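Local atomic coordinates of putative NADPH:quinone reductase (Bacillus thuringiensis, PDB entry 3GMS), a protein that probably reduces quinones with NADPH, as an oxidoreductase of the medium-chain dehydrogenase/reductase type. Residues Val301-Glu306 with Val314-Ser319; Trp133-Glu138 with His238-Gly243. All blocks are in the same frame, centred on the assembly; numbering follows the deposited sequence.

Contact 1: residues Val301-Glu306 with Val314-Ser319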
loop_
_atom_site.group_PDB
_atom_site.type_symbol
_atom_site.label_atom_id
_atom_site.label_comp_id
_atom_site.label_asym_id
_atom_site.label_seq_id
_atom_site.Cartn_x
_atom_site.Cartn_y
_atom_site.Cartn_z
ATOM N N VAL A 301 13.446 -5.180 -6.646
ATOM C CA VAL A 301 13.943 -5.557 -5.348
ATOM C C VAL A 301 15.172 -4.737 -4.933
ATOM O O VAL A 301 16.200 -4.766 -5.640
ATOM C CB VAL A 301 14.317 -7.061 -5.321
ATOM C CG1 VAL A 301 14.709 -7.487 -3.938
ATOM C CG2 VAL A 301 13.105 -7.906 -5.785
ATOM N N HIS A 302 15.085 -4.066 -3.786
ATOM C CA HIS A 302 16.250 -3.402 -3.145
ATOM C C HIS A 302 17.196 -4.406 -2.482
ATOM O O HIS A 302 18.392 -4.438 -2.773
ATOM C CB HIS A 302 15.782 -2.352 -2.113
ATOM C CG HIS A 302 16.901 -1.617 -1.415
ATOM N ND1 HIS A 302 17.588 -2.135 -0.336
ATOM C CD2 HIS A 302 17.429 -0.384 -1.640
ATOM C CE1 HIS A 302 18.498 -1.263 0.066
ATOM N NE2 HIS A 302 18.422 -0.191 -0.706
ATOM N N SER A 303 16.667 -5.221 -1.572
ATOM C CA SER A 303 17.476 -6.163 -0.821
ATOM C C SER A 303 16.541 -7.137 -0.137
ATOM O O SER A 303 15.328 -6.879 -0.072
ATOM C CB SER A 303 18.398 -5.448 0.209
ATOM O OG SER A 303 17.705 -4.552 1.082
ATOM N N THR A 304 17.111 -8.248 0.332
ATOM C CA THR A 304 16.371 -9.368 0.925
ATOM C C THR A 304 17.036 -9.838 2.228
ATOM O O THR A 304 18.301 -9.895 2.327
ATOM C CB THR A 304 16.276 -10.545 -0.071
ATOM O OG1 THR A 304 17.599 -10.980 -0.479
ATOM C CG2 THR A 304 15.467 -10.129 -1.310
ATOM N N TYR A 305 16.204 -10.187 3.222
ATOM C CA TYR A 305 16.690 -10.562 4.543
ATOM C C TYR A 305 15.853 -11.705 5.021
ATOM O O TYR A 305 14.624 -11.748 4.769
ATOM C CB TYR A 305 16.494 -9.400 5.527
ATOM C CG TYR A 305 17.423 -8.248 5.237
ATOM C CD1 TYR A 305 18.654 -8.183 5.881
ATOM C CD2 TYR A 305 17.087 -7.238 4.322
ATOM C CE1 TYR A 305 19.525 -7.143 5.636
ATOM C CE2 TYR A 305 17.988 -6.185 4.044
ATOM C CZ TYR A 305 19.199 -6.162 4.743
ATOM O OH TYR A 305 20.138 -5.161 4.557
ATOM N N GLU A 306 16.484 -12.614 5.741
ATOM C CA GLU A 306 15.741 -13.657 6.405
ATOM C C GLU A 306 14.944 -13.062 7.562
ATOM O O GLU A 306 15.355 -12.073 8.191
ATOM C CB GLU A 306 16.699 -14.741 6.890
ATOM C CG GLU A 306 17.474 -15.357 5.736
ATOM C CD GLU A 306 16.641 -16.367 4.994
ATOM O OE1 GLU A 306 15.770 -17.001 5.635
ATOM O OE2 GLU A 306 16.864 -16.537 3.781
ATOM N N VAL A 314 14.653 -3.459 8.786
ATOM C CA VAL A 314 13.853 -2.297 9.104
ATOM C C VAL A 314 14.712 -1.052 9.116
ATOM O O VAL A 314 14.297 -0.033 8.575
ATOM C CB VAL A 314 13.001 -2.507 10.403
ATOM C CG1 VAL A 314 12.368 -1.199 10.831
ATOM C CG2 VAL A 314 11.907 -3.546 10.115
ATOM N N ASP A 315 15.936 -1.160 9.651
ATOM C CA ASP A 315 16.868 -0.035 9.639
ATOM C C ASP A 315 17.144 0.498 8.223
ATOM O O ASP A 315 17.208 1.714 8.002
ATOM C CB ASP A 315 18.160 -0.434 10.354
ATOM C CG ASP A 315 19.227 0.639 10.266
ATOM O OD1 ASP A 315 19.065 1.697 10.922
ATOM O OD2 ASP A 315 20.216 0.422 9.532
ATOM N N VAL A 316 17.275 -0.412 7.252
ATOM C CA VAL A 316 17.452 -0.015 5.852
ATOM C C VAL A 316 16.223 0.764 5.369
ATOM O O VAL A 316 16.344 1.843 4.755
ATOM C CB VAL A 316 17.744 -1.256 4.957
ATOM C CG1 VAL A 316 17.743 -0.895 3.454
ATOM C CG2 VAL A 316 19.087 -1.899 5.352
ATOM N N VAL A 317 15.037 0.242 5.665
ATOM C CA VAL A 317 13.783 0.894 5.244
ATOM C C VAL A 317 13.637 2.297 5.840
ATOM O O VAL A 317 13.213 3.211 5.159
ATOM C CB VAL A 317 12.547 0.026 5.565
ATOM C CG1 VAL A 317 11.258 0.758 5.198
ATOM C CG2 VAL A 317 12.645 -1.270 4.777
ATOM N N GLN A 318 14.021 2.458 7.095
ATOM C CA GLN A 318 13.902 3.745 7.771
ATOM C C GLN A 318 15.033 4.726 7.465
ATOM O O GLN A 318 14.927 5.891 7.803
ATOM C CB GLN A 318 13.802 3.533 9.271
ATOM C CG GLN A 318 12.678 2.612 9.614
ATOM C CD GLN A 318 12.131 2.827 10.979
ATOM O OE1 GLN A 318 12.693 2.367 11.974
ATOM N NE2 GLN A 318 10.991 3.498 11.045
ATOM N N SER A 319 16.088 4.257 6.809
ATOM C CA SER A 319 17.300 5.046 6.558
ATOM C C SER A 319 17.064 6.208 5.576
ATOM O O SER A 319 16.385 6.040 4.562
ATOM C CB SER A 319 18.414 4.119 6.053
ATOM O OG SER A 319 19.491 4.839 5.480
#
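Val316 reaches out from its helix with both methyls, and each finds a different aromatic side chain of the strand. CG1 meets the imidazole of His302, 3.5 Å from CE1, while CG2 lies 3.5 Å from the phenol oxygen OH of Tyr305, with CZ behind it. Both rings are met at a slant. His302 and Val316 come at each other from opposite directions; with CG1 anti to the backbone N (chi1 172°) and CG2 beside that N, anti to the carbonyl carbon, the two branches of the valine splay toward the two side chains. No hydrogen bond crosses, and the contact lies at the surface. Strand 301-306, helix 310-318 and strand 326-330 form a beta-alpha-beta unit, the two strands pairing in parallel, and Val316 sits where the helix returns antiparallel over the first of them, the short axes 10.4 Å apart at 156°. Further out, the imidazole is held in its rotation. Ser303 OG lies at the ring edge, in its plane, 2.8 Å from His302 ND1 in a fairly straight hydrogen bond (160°), and NE2 makes a weak one to Thr323 OG1. Along the strand, the backbone of Tyr305 hydrogen-bonds with Phe328 and Thr330 of strand 326-330.

Contact 2: residues Trp133-Glu138 with His238-Gly243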
loop_
_atom_site.group_PDB
_atom_site.type_symbol
_atom_site.label_atom_id
_atom_site.label_comp_id
_atom_site.label_asym_id
_atom_site.label_seq_id
_atom_site.Cartn_x
_atom_site.Cartn_y
_atom_site.Cartn_z
ATOM N N TRP A 133 -5.812 1.497 -7.149
ATOM C CA TRP A 133 -6.923 1.087 -8.020
ATOM C C TRP A 133 -8.287 1.560 -7.517
ATOM O O TRP A 133 -9.112 2.090 -8.297
ATOM C CB TRP A 133 -6.981 -0.426 -8.147
ATOM C CG TRP A 133 -8.164 -0.894 -9.004
ATOM C CD1 TRP A 133 -9.322 -1.452 -8.555
ATOM C CD2 TRP A 133 -8.268 -0.832 -10.425
ATOM N NE1 TRP A 133 -10.144 -1.770 -9.626
ATOM C CE2 TRP A 133 -9.525 -1.384 -10.781
ATOM C CE3 TRP A 133 -7.414 -0.386 -11.440
ATOM C CZ2 TRP A 133 -9.961 -1.482 -12.120
ATOM C CZ3 TRP A 133 -7.842 -0.494 -12.779
ATOM C CH2 TRP A 133 -9.113 -1.040 -13.094
ATOM N N VAL A 134 -8.538 1.295 -6.238
ATOM C CA VAL A 134 -9.786 1.699 -5.600
ATOM C C VAL A 134 -10.001 3.234 -5.567
ATOM O O VAL A 134 -11.071 3.705 -5.945
ATOM C CB VAL A 134 -10.005 0.999 -4.241
ATOM C CG1 VAL A 134 -11.245 1.542 -3.540
ATOM C CG2 VAL A 134 -10.196 -0.511 -4.453
ATOM N N THR A 135 -8.998 3.984 -5.112
ATOM C CA THR A 135 -9.110 5.456 -5.056
ATOM C C THR A 135 -9.390 6.008 -6.465
ATOM O O THR A 135 -10.290 6.848 -6.635
ATOM C CB THR A 135 -7.877 6.145 -4.377
ATOM O OG1 THR A 135 -6.670 5.728 -5.037
ATOM C CG2 THR A 135 -7.773 5.764 -2.842
ATOM N N CYS A 136 -8.680 5.501 -7.485
ATOM C CA CYS A 136 -8.920 5.921 -8.881
ATOM C C CYS A 136 -10.302 5.520 -9.424
ATOM O O CYS A 136 -10.980 6.332 -10.057
ATOM C CB CYS A 136 -7.820 5.411 -9.845
ATOM S SG CYS A 136 -6.227 6.276 -9.617
ATOM N N THR A 137 -10.738 4.302 -9.177
ATOM C CA THR A 137 -11.901 3.824 -9.903
ATOM C C THR A 137 -13.202 3.948 -9.127
ATOM O O THR A 137 -14.294 3.899 -9.729
ATOM C CB THR A 137 -11.721 2.385 -10.381
ATOM O OG1 THR A 137 -11.562 1.483 -9.266
ATOM C CG2 THR A 137 -10.509 2.292 -11.341
ATOM N N GLU A 138 -13.092 4.066 -7.805
ATOM C CA GLU A 138 -14.276 4.070 -6.959
ATOM C C GLU A 138 -14.403 5.328 -6.157
ATOM O O GLU A 138 -15.423 6.030 -6.273
ATOM C CB GLU A 138 -14.321 2.813 -6.078
ATOM C CG GLU A 138 -14.488 1.556 -6.892
ATOM C CD GLU A 138 -14.872 0.338 -6.057
ATOM O OE1 GLU A 138 -15.313 0.489 -4.885
ATOM O OE2 GLU A 138 -14.728 -0.778 -6.596
ATOM N N HIS A 238 -12.303 17.067 -5.806
ATOM C CA HIS A 238 -12.368 16.068 -4.750
ATOM C C HIS A 238 -10.962 15.860 -4.181
ATOM O O HIS A 238 -10.039 15.447 -4.916
ATOM C CB HIS A 238 -12.946 14.781 -5.323
ATOM C CG HIS A 238 -13.471 13.826 -4.277
ATOM N ND1 HIS A 238 -14.195 12.692 -4.592
ATOM C CD2 HIS A 238 -13.362 13.835 -2.923
ATOM C CE1 HIS A 238 -14.521 12.053 -3.478
ATOM N NE2 HIS A 238 -14.024 12.727 -2.451
ATOM N N PHE A 239 -10.818 16.126 -2.879
ATOM C CA PHE A 239 -9.545 15.999 -2.159
ATOM C C PHE A 239 -9.642 14.745 -1.294
ATOM O O PHE A 239 -10.636 14.557 -0.561
ATOM C CB PHE A 239 -9.328 17.207 -1.278
ATOM C CG PHE A 239 -8.083 17.155 -0.430
ATOM C CD1 PHE A 239 -6.833 17.399 -0.993
ATOM C CD2 PHE A 239 -8.162 16.909 0.937
ATOM C CE1 PHE A 239 -5.686 17.399 -0.206
ATOM C CE2 PHE A 239 -7.020 16.913 1.747
ATOM C CZ PHE A 239 -5.760 17.139 1.164
ATOM N N LEU A 240 -8.649 13.880 -1.426
ATOM C CA LEU A 240 -8.653 12.617 -0.664
ATOM C C LEU A 240 -7.325 12.429 0.085
ATOM O O LEU A 240 -6.258 12.568 -0.517
ATOM C CB LEU A 240 -8.917 11.463 -1.623
ATOM C CG LEU A 240 -9.129 10.058 -1.056
ATOM C CD1 LEU A 240 -10.505 9.996 -0.334
ATOM C CD2 LEU A 240 -9.077 9.063 -2.198
ATOM N N THR A 241 -7.350 12.126 1.384
ATOM C CA THR A 241 -6.083 11.849 2.041
ATOM C C THR A 241 -5.901 10.336 2.151
ATOM O O THR A 241 -6.888 9.589 2.350
ATOM C CB THR A 241 -5.909 12.502 3.414
ATOM O OG1 THR A 241 -6.862 11.958 4.323
ATOM C CG2 THR A 241 -6.118 13.992 3.351
ATOM N N ILE A 242 -4.663 9.883 1.970
ATOM C CA ILE A 242 -4.370 8.435 2.136
ATOM C C ILE A 242 -3.277 8.175 3.156
ATOM O O ILE A 242 -3.009 7.005 3.516
ATOM C CB ILE A 242 -4.003 7.736 0.801
ATOM C CG1 ILE A 242 -2.793 8.385 0.120
ATOM C CG2 ILE A 242 -5.232 7.579 -0.109
ATOM C CD1 ILE A 242 -2.200 7.512 -1.035
ATOM N N GLY A 243 -2.649 9.249 3.621
ATOM C CA GLY A 243 -1.527 9.147 4.558
ATOM C C GLY A 243 -1.281 10.468 5.265
ATOM O O GLY A 243 -1.869 11.492 4.900
#
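Thr135 meets Leu240 and Ile242 methyl to methyl, with no ring of either segment between them; the indole of Trp133, two residues back, lies on another side of the helix and does not reach the strand. One face of that indole carries Thr137 CG2, 3.7 Å above the plane and over its centre, and the indole also meets the ring of His286 with planes at about 45°. Thr137 is tied back to the tryptophan as well: its OG1 donates to Trp133 O at 2.7 Å, from 39° above the carbonyl plane, while Thr137 N binds the same oxygen from the other face, so two donors grip one carbonyl. The helix has a wider pi-type turn at 135-138.

Toward the strand, Thr135 CG2 lies 3.6 Å from Leu240 CD2 and 4.1 Å from Ile242 CG2. Thr135 and Leu240 approach obliquely, but the threonine meets the isoleucine nearly at a right angle. Its chi1 of 55° places CG2 anti to the carbonyl carbon, facing Leu240 of the strand and Ile242 just beyond its end, while OG1 turns back into the helix and hydrogen-bonds Thr131 O and Ala132 O; the polar end of this buried residue is thereby satisfied without drawing on the strand.

Strand 237-241 is the fifth in a parallel sheet of order 3-2-1-4-5-6, the Rossmann arrangement, flanked by strands 214-219 and 262-265. Helix 127-139 packs on this sheet, with Thr135 also touching Ile218 of strand 214-219, Phe161 of helix 156-168 and Phe266.

How the contacts relate
Contact 2 and contact 1 follow one another along the chain and lie on opposite sides of its centre, their own centres 12 Å and 17 Å from it. Those centres are 28 Å apart and the nearest atoms about 15 Å, so the contacts do not touch. Contact 2 belongs to the buried interior of the Rossmann domain, whereas contact 1 is at the surface, its strand 301-306 pairing with strand 326-330, which in turn pairs with strand 34-43 of the GroES-like domain. In medium-chain dehydrogenases the cleft between two such domains receives the coenzyme and substrate, so an NADPH site is likely between the two domains to which the contacts belong.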